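Local coordinates for protein ArtJ (Geobacillus stearothermophilus, PDB 2PVU) that binds arginine, lysine and histidine, probably delivering these basic amino acids to the ABC transporter Art(MP)2, at residues K43-T48 with E100-I105; T109-R114 with A155-E160; F125-V130 with E224-I229. All blocks are in the same frame, centred on the assembly; numbering follows the deposited sequence. Where two conformers were deposited one is given.

Contact 1: residues K43-T48 with E100-I105; sequences KVVVGT and EVDMGI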
loop_
_atom_site.group_PDB
_atom_site.type_symbol
_atom_site.label_atom_id
_atom_site.label_comp_id
_atom_site.label_asym_id
_atom_site.label_seq_id
_atom_site.Cartn_x
_atom_site.Cartn_y
_atom_site.Cartn_z
ATOM N N LYS A 43 7.198 12.629 -20.039
ATOM C CA LYS A 43 6.204 12.405 -19.035
ATOM C C LYS A 43 6.913 12.061 -17.743
ATOM O O LYS A 43 7.993 11.449 -17.742
ATOM C CB LYS A 43 5.313 11.233 -19.452
ATOM C CG LYS A 43 4.418 11.520 -20.706
ATOM C CD LYS A 43 3.674 10.230 -21.099
ATOM C CE LYS A 43 2.580 10.380 -22.197
ATOM N NZ LYS A 43 2.491 11.753 -22.709
ATOM N N VAL A 44 6.265 12.386 -16.637
ATOM C CA VAL A 44 6.696 11.856 -15.359
ATOM C C VAL A 44 6.483 10.335 -15.359
ATOM O O VAL A 44 5.415 9.843 -15.742
ATOM C CB VAL A 44 5.878 12.469 -14.184
ATOM C CG1 VAL A 44 6.345 11.859 -12.857
ATOM C CG2 VAL A 44 6.047 13.982 -14.200
ATOM N N VAL A 45 7.502 9.597 -14.924
ATOM C CA VAL A 45 7.416 8.150 -14.888
ATOM C C VAL A 45 7.026 7.761 -13.480
ATOM O O VAL A 45 7.823 7.939 -12.524
ATOM C CB VAL A 45 8.756 7.477 -15.277
ATOM C CG1 VAL A 45 8.649 5.953 -15.207
ATOM C CG2 VAL A 45 9.165 7.934 -16.687
ATOM N N VAL A 46 5.836 7.166 -13.347
ATOM C CA VAL A 46 5.335 6.810 -12.018
ATOM C C VAL A 46 5.300 5.281 -11.899
ATOM O O VAL A 46 4.707 4.630 -12.740
ATOM C CB VAL A 46 3.890 7.369 -11.750
ATOM C CG1 VAL A 46 3.495 7.111 -10.268
ATOM C CG2 VAL A 46 3.777 8.851 -12.081
ATOM N N GLY A 47 5.984 4.720 -10.903
ATOM C CA GLY A 47 5.958 3.260 -10.687
ATOM C C GLY A 47 4.990 2.803 -9.620
ATOM O O GLY A 47 4.649 3.551 -8.691
ATOM N N THR A 48 4.588 1.533 -9.715
ATOM C CA THR A 48 3.671 0.918 -8.755
ATOM C C THR A 48 3.842 -0.599 -8.791
ATOM O O THR A 48 4.460 -1.155 -9.723
ATOM C CB THR A 48 2.194 1.305 -9.049
ATOM O OG1 THR A 48 1.353 1.003 -7.913
ATOM C CG2 THR A 48 1.636 0.594 -10.326
ATOM N N GLU A 100 15.398 6.189 -12.225
ATOM C CA GLU A 100 14.759 5.715 -13.453
ATOM C C GLU A 100 13.244 5.922 -13.394
ATOM O O GLU A 100 12.589 6.139 -14.424
ATOM C CB GLU A 100 15.096 4.243 -13.746
ATOM C CG GLU A 100 14.726 3.896 -15.194
ATOM C CD GLU A 100 15.173 2.524 -15.631
ATOM O OE1 GLU A 100 15.691 1.742 -14.797
ATOM O OE2 GLU A 100 14.983 2.235 -16.836
ATOM N N VAL A 101 12.685 5.867 -12.182
ATOM C CA VAL A 101 11.309 6.205 -11.968
ATOM C C VAL A 101 11.310 7.531 -11.182
ATOM O O VAL A 101 12.159 7.720 -10.280
ATOM C CB VAL A 101 10.639 5.016 -11.233
ATOM C CG1 VAL A 101 9.451 5.415 -10.482
ATOM C CG2 VAL A 101 10.346 3.895 -12.221
ATOM N N ASP A 102 10.410 8.444 -11.543
ATOM C CA ASP A 102 10.389 9.789 -10.956
ATOM C C ASP A 102 9.555 9.874 -9.662
ATOM O O ASP A 102 9.695 10.830 -8.880
ATOM C CB ASP A 102 9.806 10.786 -11.955
ATOM C CG ASP A 102 10.661 10.910 -13.198
ATOM O OD1 ASP A 102 11.905 11.018 -13.067
ATOM O OD2 ASP A 102 10.088 10.833 -14.291
ATOM N N MET A 103 8.670 8.913 -9.486
ATOM C CA MET A 103 7.593 8.998 -8.494
ATOM C C MET A 103 7.011 7.615 -8.324
ATOM O O MET A 103 7.057 6.795 -9.266
ATOM C CB MET A 103 6.482 9.913 -9.071
ATOM C CG MET A 103 5.367 10.218 -8.097
ATOM S SD MET A 103 4.240 11.383 -8.889
ATOM C CE MET A 103 2.993 11.406 -7.611
ATOM N N GLY A 104 6.464 7.352 -7.138
ATOM C CA GLY A 104 5.752 6.103 -6.922
ATOM C C GLY A 104 4.449 6.337 -6.191
ATOM O O GLY A 104 4.328 7.271 -5.390
ATOM N N ILE A 105 3.475 5.475 -6.445
ATOM C CA ILE A 105 2.255 5.414 -5.613
ATOM C C ILE A 105 1.893 3.935 -5.570
ATOM O O ILE A 105 1.854 3.281 -6.612
ATOM C CB ILE A 105 1.059 6.340 -6.115
ATOM C CG1 ILE A 105 -0.033 6.475 -5.020
ATOM C CG2 ILE A 105 0.497 5.879 -7.431
ATOM C CD1 ILE A 105 -1.215 7.318 -5.405
HETATM O O HOH W 1 10.237 12.029 -16.604
#
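Glu100 and Val101 bring the chain up to Val45, just ahead of a short parallel pairing (Val46 with Met103, Gly47 with Gly104) in the three-stranded sheet of the first lobe; strand 44-48 is its centre, with 82-86 on the other flank, in the beta-alpha-beta topology of solute-binding proteins. Glu100 O lies 4.0 Å from Val45 CG1. The Val101 side chain crosses that of Val45 at about a right angle; CG1, anti to the backbone N (chi1 156°), sits 3.6 Å from Gly47 N, while CG2 packs on Val45 CG1. Asp102 joins the segments twice. Its N-H goes to Val45 O, in the carbonyl plane (2.8 Å), and its OD2 takes the N-H of Val45 on the anti side, almost straight (2.9 Å, 171°). A water that donates to both Lys43 O and Asp102 OD2 gives this carboxylate oxygen a second donor. Met103 lies beside Val46, side chains pointing the same way, SD 4.1 Å from Val46 CG2, and its extended chain continues to Leu71 and Met75 of helix 66-78. Its carbonyl accepts Gly47 N at 2.9 Å. Gly104 CA makes a CA-H...O contact with Gly47 O (3.3 Å). Ile105 N then meets Gly47 O nearly end-on, and its own carbonyl closes the row: Thr48 OG1, placed anti to its N, donates to Ile105 O at 2.7 Å, in the carbonyl plane.

Contact 2: residues T109-R114 with A155-E160; sequences TITDER and ATTGQE. With LYS (lysine), chain E; SO4 (sulfate ion), chain D.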
loop_
_atom_site.group_PDB
_atom_site.type_symbol
_atom_site.label_atom_id
_atom_site.label_comp_id
_atom_site.label_asym_id
_atom_site.label_seq_id
_atom_site.Cartn_x
_atom_site.Cartn_y
_atom_site.Cartn_z
ATOM N N THR A 109 3.547 3.146 3.037
ATOM C CA THR A 109 3.562 3.808 4.342
ATOM C C THR A 109 4.749 4.746 4.446
ATOM O O THR A 109 5.882 4.392 4.121
ATOM C CB THR A 109 3.598 2.776 5.475
ATOM O OG1 THR A 109 2.437 1.927 5.389
ATOM C CG2 THR A 109 3.641 3.446 6.849
ATOM N N ILE A 110 4.468 5.960 4.882
ATOM C CA ILE A 110 5.550 6.911 5.208
ATOM C C ILE A 110 6.247 6.415 6.479
ATOM O O ILE A 110 5.582 6.233 7.505
ATOM C CB ILE A 110 4.936 8.319 5.534
ATOM C CG1 ILE A 110 4.161 8.855 4.337
ATOM C CG2 ILE A 110 6.048 9.308 6.015
ATOM C CD1 ILE A 110 3.228 10.069 4.635
ATOM N N THR A 111 7.573 6.224 6.465
ATOM C CA THR A 111 8.288 5.836 7.705
ATOM C C THR A 111 9.583 6.590 7.839
ATOM O O THR A 111 10.133 7.074 6.845
ATOM C CB THR A 111 8.661 4.326 7.789
ATOM O OG1 THR A 111 9.619 4.015 6.769
ATOM C CG2 THR A 111 7.413 3.461 7.621
ATOM N N ASP A 112 10.083 6.701 9.077
ATOM C CA ASP A 112 11.301 7.471 9.287
ATOM C C ASP A 112 12.471 6.870 8.548
ATOM O O ASP A 112 13.310 7.585 7.986
ATOM C CB ASP A 112 11.611 7.565 10.785
ATOM C CG ASP A 112 10.778 8.636 11.483
ATOM O OD1 ASP A 112 10.117 9.451 10.784
ATOM O OD2 ASP A 112 10.815 8.681 12.736
ATOM N N GLU A 113 12.537 5.554 8.551
ATOM C CA GLU A 113 13.628 4.881 7.869
ATOM C C GLU A 113 13.589 5.128 6.374
ATOM O O GLU A 113 14.612 5.376 5.775
ATOM C CB GLU A 113 13.595 3.381 8.121
ATOM C CG GLU A 113 14.873 2.715 7.613
ATOM C CD GLU A 113 14.579 1.427 6.923
ATOM O OE1 GLU A 113 14.957 0.394 7.526
ATOM O OE2 GLU A 113 13.962 1.442 5.807
ATOM N N ARG A 114 12.402 5.045 5.760
ATOM C CA ARG A 114 12.284 5.365 4.339
ATOM C C ARG A 114 12.586 6.822 4.001
ATOM O O ARG A 114 13.082 7.094 2.917
ATOM C CB ARG A 114 10.914 4.978 3.814
ATOM C CG ARG A 114 10.796 3.468 3.627
ATOM C CD ARG A 114 9.330 3.075 3.484
ATOM N NE ARG A 114 9.139 1.615 3.292
ATOM C CZ ARG A 114 7.948 1.020 3.216
ATOM N NH1 ARG A 114 6.832 1.729 3.361
ATOM N NH2 ARG A 114 7.860 -0.296 3.002
ATOM N N ALA A 155 9.970 -6.571 2.466
ATOM C CA ALA A 155 10.255 -5.138 2.615
ATOM C C ALA A 155 9.003 -4.265 2.774
ATOM O O ALA A 155 8.891 -3.186 2.174
ATOM C CB ALA A 155 11.153 -4.638 1.483
ATOM N N THR A 156 8.088 -4.730 3.641
ATOM C CA THR A 156 6.889 -3.998 4.005
ATOM C C THR A 156 6.833 -3.758 5.512
ATOM O O THR A 156 7.575 -4.374 6.308
ATOM C CB THR A 156 5.586 -4.720 3.588
ATOM O OG1 THR A 156 5.526 -5.993 4.243
ATOM C CG2 THR A 156 5.534 -4.954 2.066
ATOM N N THR A 157 5.949 -2.848 5.913
ATOM C CA THR A 157 5.740 -2.592 7.339
ATOM C C THR A 157 5.081 -3.836 7.984
ATOM O O THR A 157 5.153 -3.996 9.191
ATOM C CB THR A 157 4.881 -1.342 7.572
ATOM O OG1 THR A 157 3.712 -1.469 6.778
ATOM C CG2 THR A 157 5.608 -0.061 7.133
ATOM N N GLY A 158 4.459 -4.728 7.191
ATOM C CA GLY A 158 3.974 -5.987 7.792
ATOM C C GLY A 158 5.130 -6.909 8.134
ATOM O O GLY A 158 5.140 -7.520 9.198
ATOM N N GLN A 159 6.120 -6.987 7.254
ATOM C CA GLN A 159 7.345 -7.734 7.579
ATOM C C GLN A 159 7.976 -7.142 8.809
ATOM O O GLN A 159 8.423 -7.853 9.722
ATOM C CB GLN A 159 8.350 -7.713 6.435
ATOM C CG GLN A 159 9.643 -8.419 6.815
ATOM C CD GLN A 159 10.633 -8.422 5.693
ATOM O OE1 GLN A 159 10.249 -8.401 4.534
ATOM N NE2 GLN A 159 11.922 -8.507 6.024
ATOM N N GLU A 160 8.036 -5.815 8.834
ATOM C CA GLU A 160 8.580 -5.096 9.973
ATOM C C GLU A 160 7.863 -5.439 11.288
ATOM O O GLU A 160 8.503 -5.709 12.318
ATOM C CB GLU A 160 8.502 -3.574 9.736
ATOM C CG GLU A 160 9.278 -2.804 10.842
ATOM C CD GLU A 160 9.288 -1.300 10.622
ATOM O OE1 GLU A 160 8.639 -0.811 9.650
ATOM O OE2 GLU A 160 9.940 -0.600 11.442
HETATM N N LYS E . 1.848 -0.100 3.431
HETATM C CA LYS E . 2.841 -1.214 3.594
HETATM C C LYS E . 4.253 -0.676 3.328
HETATM O O LYS E . 5.231 -1.380 3.535
HETATM C CB LYS E . 2.539 -2.340 2.612
HETATM C CG LYS E . 2.574 -1.852 1.143
HETATM C CD LYS E . 2.767 -3.028 0.162
HETATM C CE LYS E . 2.282 -2.621 -1.221
HETATM N NZ LYS E . 2.643 -3.706 -2.282
HETATM O OXT LYS E . 4.432 0.477 2.878
HETATM S S SO4 D . 10.837 2.941 11.013
HETATM O O1 SO4 D . 10.930 1.767 10.131
HETATM O O2 SO4 D . 11.720 2.728 12.169
HETATM O O3 SO4 D . 9.476 3.125 11.528
HETATM O O4 SO4 D . 11.263 4.138 10.309
#
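The carboxylate oxygen O of the bound lysine is gripped from both segments, by Arg114 NH2 of 109-114 and by Thr157 N of 155-160, each at 2.9 Å. The second oxygen, OXT, takes Arg114 NH1 at 2.7 Å and Thr109 N at 2.8 Å, both bonds nearly straight. Arg114 thus faces the carboxylate with two nitrogens at one edge of its guanidinium, and the plane is fixed from further round that edge: NH1 also donates to Thr109 O on a lone pair (2.9 Å), and NH2 makes a weak bond to Ala155 O (3.2 Å). An extended chain from CG to NE carries the group across the cleft. Ala155 O also accepts from Trp89 NE1, and Thr156 OG1, itself bonded to Gln153 O, accepts Gln159 N as the N-cap, which helps set the orientation of Thr157 N at the helix start. Beside these polar bonds, Thr157 CG2 touches Thr109 CB at 3.9 Å and slides past the methyl of Thr111. The hydroxyls of Thr109 and Thr157 both bond to Glu224 OE1, and Thr109 OG1 additionally accepts from the ligand's alpha-amino nitrogen. At the outer end a sulfate, probably from the crystallisation liquor, accepts Glu113 N at the first turn of helix 112-115. Arginine and backbone N-H groups from two lobes closing on an alpha-carboxylate are characteristic of the amino-acid site in family 3 solute-binding proteins.

Contact 3: residues F125-V130 with E224-I229; sequences FEATQV and EYYGMI. With SO4 (sulfate ion), chain C.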
loop_
_atom_site.group_PDB
_atom_site.type_symbol
_atom_site.label_atom_id
_atom_site.label_comp_id
_atom_site.label_asym_id
_atom_site.label_seq_id
_atom_site.Cartn_x
_atom_site.Cartn_y
_atom_site.Cartn_z
ATOM N N PHE A 125 -3.776 8.784 3.071
ATOM C CA PHE A 125 -4.630 7.643 3.532
ATOM C C PHE A 125 -4.108 7.227 4.891
ATOM O O PHE A 125 -2.923 7.384 5.152
ATOM C CB PHE A 125 -4.458 6.461 2.548
ATOM C CG PHE A 125 -5.663 5.567 2.469
ATOM C CD1 PHE A 125 -6.719 5.900 1.620
ATOM C CD2 PHE A 125 -5.745 4.410 3.241
ATOM C CE1 PHE A 125 -7.871 5.058 1.544
ATOM C CE2 PHE A 125 -6.881 3.559 3.163
ATOM C CZ PHE A 125 -7.944 3.911 2.305
ATOM N N GLU A 126 -4.987 6.701 5.758
ATOM C CA GLU A 126 -4.518 6.119 7.023
ATOM C C GLU A 126 -4.896 4.653 7.046
ATOM O O GLU A 126 -6.005 4.257 6.603
ATOM C CB GLU A 126 -5.062 6.832 8.274
ATOM C CG GLU A 126 -4.358 6.347 9.582
ATOM C CD GLU A 126 -4.924 6.956 10.881
ATOM O OE1 GLU A 126 -5.888 7.732 10.817
ATOM O OE2 GLU A 126 -4.379 6.656 11.971
ATOM N N ALA A 127 -3.971 3.850 7.545
ATOM C CA ALA A 127 -4.119 2.389 7.519
ATOM C C ALA A 127 -3.488 1.750 8.758
ATOM O O ALA A 127 -2.878 2.432 9.573
ATOM C CB ALA A 127 -3.431 1.846 6.229
ATOM N N THR A 128 -3.621 0.416 8.865
ATOM C CA THR A 128 -2.922 -0.300 9.901
ATOM C C THR A 128 -2.693 -1.724 9.371
ATOM O O THR A 128 -3.408 -2.177 8.491
ATOM C CB THR A 128 -3.740 -0.348 11.232
ATOM O OG1 THR A 128 -2.996 -1.068 12.215
ATOM C CG2 THR A 128 -5.093 -1.029 11.028
ATOM N N GLN A 129 -1.693 -2.390 9.911
ATOM C CA GLN A 129 -1.527 -3.814 9.629
ATOM C C GLN A 129 -2.647 -4.565 10.366
ATOM O O GLN A 129 -3.108 -4.137 11.433
ATOM C CB GLN A 129 -0.173 -4.330 10.125
ATOM C CG GLN A 129 1.011 -3.770 9.421
ATOM C CD GLN A 129 0.872 -3.867 7.899
ATOM O OE1 GLN A 129 0.967 -4.954 7.295
ATOM N NE2 GLN A 129 0.637 -2.740 7.286
ATOM N N VAL A 130 -3.026 -5.707 9.802
ATOM C CA VAL A 130 -3.971 -6.604 10.455
ATOM C C VAL A 130 -3.457 -8.000 10.200
ATOM O O VAL A 130 -2.569 -8.191 9.389
ATOM C CB VAL A 130 -5.406 -6.439 9.855
ATOM C CG1 VAL A 130 -6.004 -5.021 10.121
ATOM C CG2 VAL A 130 -5.393 -6.743 8.404
ATOM N N GLU A 224 -0.672 3.928 10.476
ATOM C CA GLU A 224 0.243 4.138 9.336
ATOM C C GLU A 224 -0.404 5.120 8.392
ATOM O O GLU A 224 -1.637 5.092 8.244
ATOM C CB GLU A 224 0.463 2.799 8.575
ATOM C CG GLU A 224 1.315 1.818 9.393
ATOM C CD GLU A 224 1.651 0.518 8.659
ATOM O OE1 GLU A 224 1.976 0.505 7.446
ATOM O OE2 GLU A 224 1.566 -0.529 9.328
ATOM N N TYR A 225 0.408 5.956 7.718
ATOM C CA TYR A 225 -0.160 6.896 6.727
ATOM C C TYR A 225 0.495 6.653 5.394
ATOM O O TYR A 225 1.706 6.566 5.375
ATOM C CB TYR A 225 0.116 8.331 7.191
ATOM C CG TYR A 225 -0.636 8.622 8.474
ATOM C CD1 TYR A 225 -1.911 9.159 8.424
ATOM C CD2 TYR A 225 -0.077 8.310 9.727
ATOM C CE1 TYR A 225 -2.630 9.432 9.609
ATOM C CE2 TYR A 225 -0.775 8.562 10.916
ATOM C CZ TYR A 225 -2.062 9.117 10.834
ATOM O OH TYR A 225 -2.763 9.398 11.982
ATOM N N TYR A 226 -0.272 6.572 4.288
ATOM C CA TYR A 226 0.355 6.373 2.982
ATOM C C TYR A 226 0.765 7.723 2.391
ATOM O O TYR A 226 0.080 8.731 2.641
ATOM C CB TYR A 226 -0.620 5.761 1.978
ATOM C CG TYR A 226 -1.100 4.398 2.322
ATOM C CD1 TYR A 226 -0.428 3.593 3.264
ATOM C CD2 TYR A 226 -2.187 3.880 1.643
ATOM C CE1 TYR A 226 -0.906 2.296 3.555
ATOM C CE2 TYR A 226 -2.645 2.582 1.886
ATOM C CZ TYR A 226 -2.044 1.828 2.851
ATOM O OH TYR A 226 -2.569 0.564 3.055
ATOM N N GLY A 227 1.899 7.737 1.691
ATOM C CA GLY A 227 2.345 8.927 0.930
ATOM C C GLY A 227 2.740 8.483 -0.479
ATOM O O GLY A 227 3.092 7.319 -0.708
ATOM N N MET A 228 2.639 9.415 -1.441
ATOM C CA MET A 228 3.298 9.226 -2.738
ATOM C C MET A 228 4.786 9.374 -2.430
ATOM O O MET A 228 5.136 10.013 -1.456
ATOM C CB MET A 228 2.775 10.272 -3.723
ATOM C CG MET A 228 1.391 9.844 -4.268
ATOM S SD MET A 228 0.536 11.200 -5.037
ATOM C CE MET A 228 -0.206 12.044 -3.656
ATOM N N ILE A 229 5.655 8.734 -3.204
ATOM C CA ILE A 229 7.089 8.694 -2.874
ATOM C C ILE A 229 7.929 9.196 -4.053
ATOM O O ILE A 229 7.506 9.118 -5.203
ATOM C CB ILE A 229 7.488 7.263 -2.487
ATOM C CG1 ILE A 229 8.908 7.206 -1.908
ATOM C CG2 ILE A 229 7.408 6.327 -3.728
ATOM C CD1 ILE A 229 9.264 5.849 -1.339
HETATM S S SO4 C . -9.285 7.621 5.498
HETATM O O1 SO4 C . -9.774 7.051 4.251
HETATM O O2 SO4 C . -8.406 6.534 6.053
HETATM O O3 SO4 C . -10.490 7.915 6.322
HETATM O O4 SO4 C . -8.522 8.861 5.179
HETATM O O HOH W 2 0.532 -1.114 11.530
#
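The buried carboxylate of Glu224 is held at both oxygens. Gln129 NE2 donates to Glu224 OE2 at 3.1 Å, on the syn side but 31° out of the carboxylate plane. The bend at chi2 (-50°) folds Gln129 back so that its amide reaches Glu224, and NE2 has another acceptor in Asp196 OD1. A water donates to Glu224 OE2 and accepts from Gln129 N, bridging the same pair. Glu224 OE1 is bonded by the hydroxyls of Thr109 and Thr157. So many donors would probably favour the ionised form in this buried setting. The backbones form an antiparallel ladder: Ala127 N donates to Glu224 O (2.7 Å), Glu224 N returns a bond to Ala127 O (2.8 Å), and Tyr226 N reaches Phe125 O (2.9 Å). On the face of Phe125, Ala127 and Tyr226, the planes of the two rings are tilted by only 13° but offset, with little of one ring over the other; contact passes instead through Phe125 CB to Tyr226 CD2, at 3.6 Å. Ala127 CB approaches the far end of the tyrosine, 3.5 Å from OH, which hydrogen-bonds Asp196 OD2. Phe55 meets both rings edge-to-face; Tyr226 also touches the bound lysine. On the other face, in one of two conformers of Glu126 and so with some doubt, CG lies over the Tyr225 ring. Phe125 N is buried with no partner in the model. Two antiparallel strands running between the lobes, with pocket residues along them, are typical of the hinge of two-lobed solute-binding proteins.

How the contacts relate
Contact 1 lies about 19 Å, centre to centre, from both of the others, which are about 10 Å apart. Strand 103-104 of contact 1 leads along the chain into helix 112-115 of contact 2, while contacts 2 and 3 alternate their segments: 109-114, 125-130, 155-160, then 224-229. Contact 1 belongs to the sheet of one lobe and is joined to strand 224-231 of contact 3 by a probable hydrogen bond from Gly104 N to Ile229 O and by Met103 packing on Met228. Contact 2 closes across the cleft, and Glu224 ties it to contact 3. Lobe core, hinge and binding site are therefore linked, consistent with lobe closure on the amino acid.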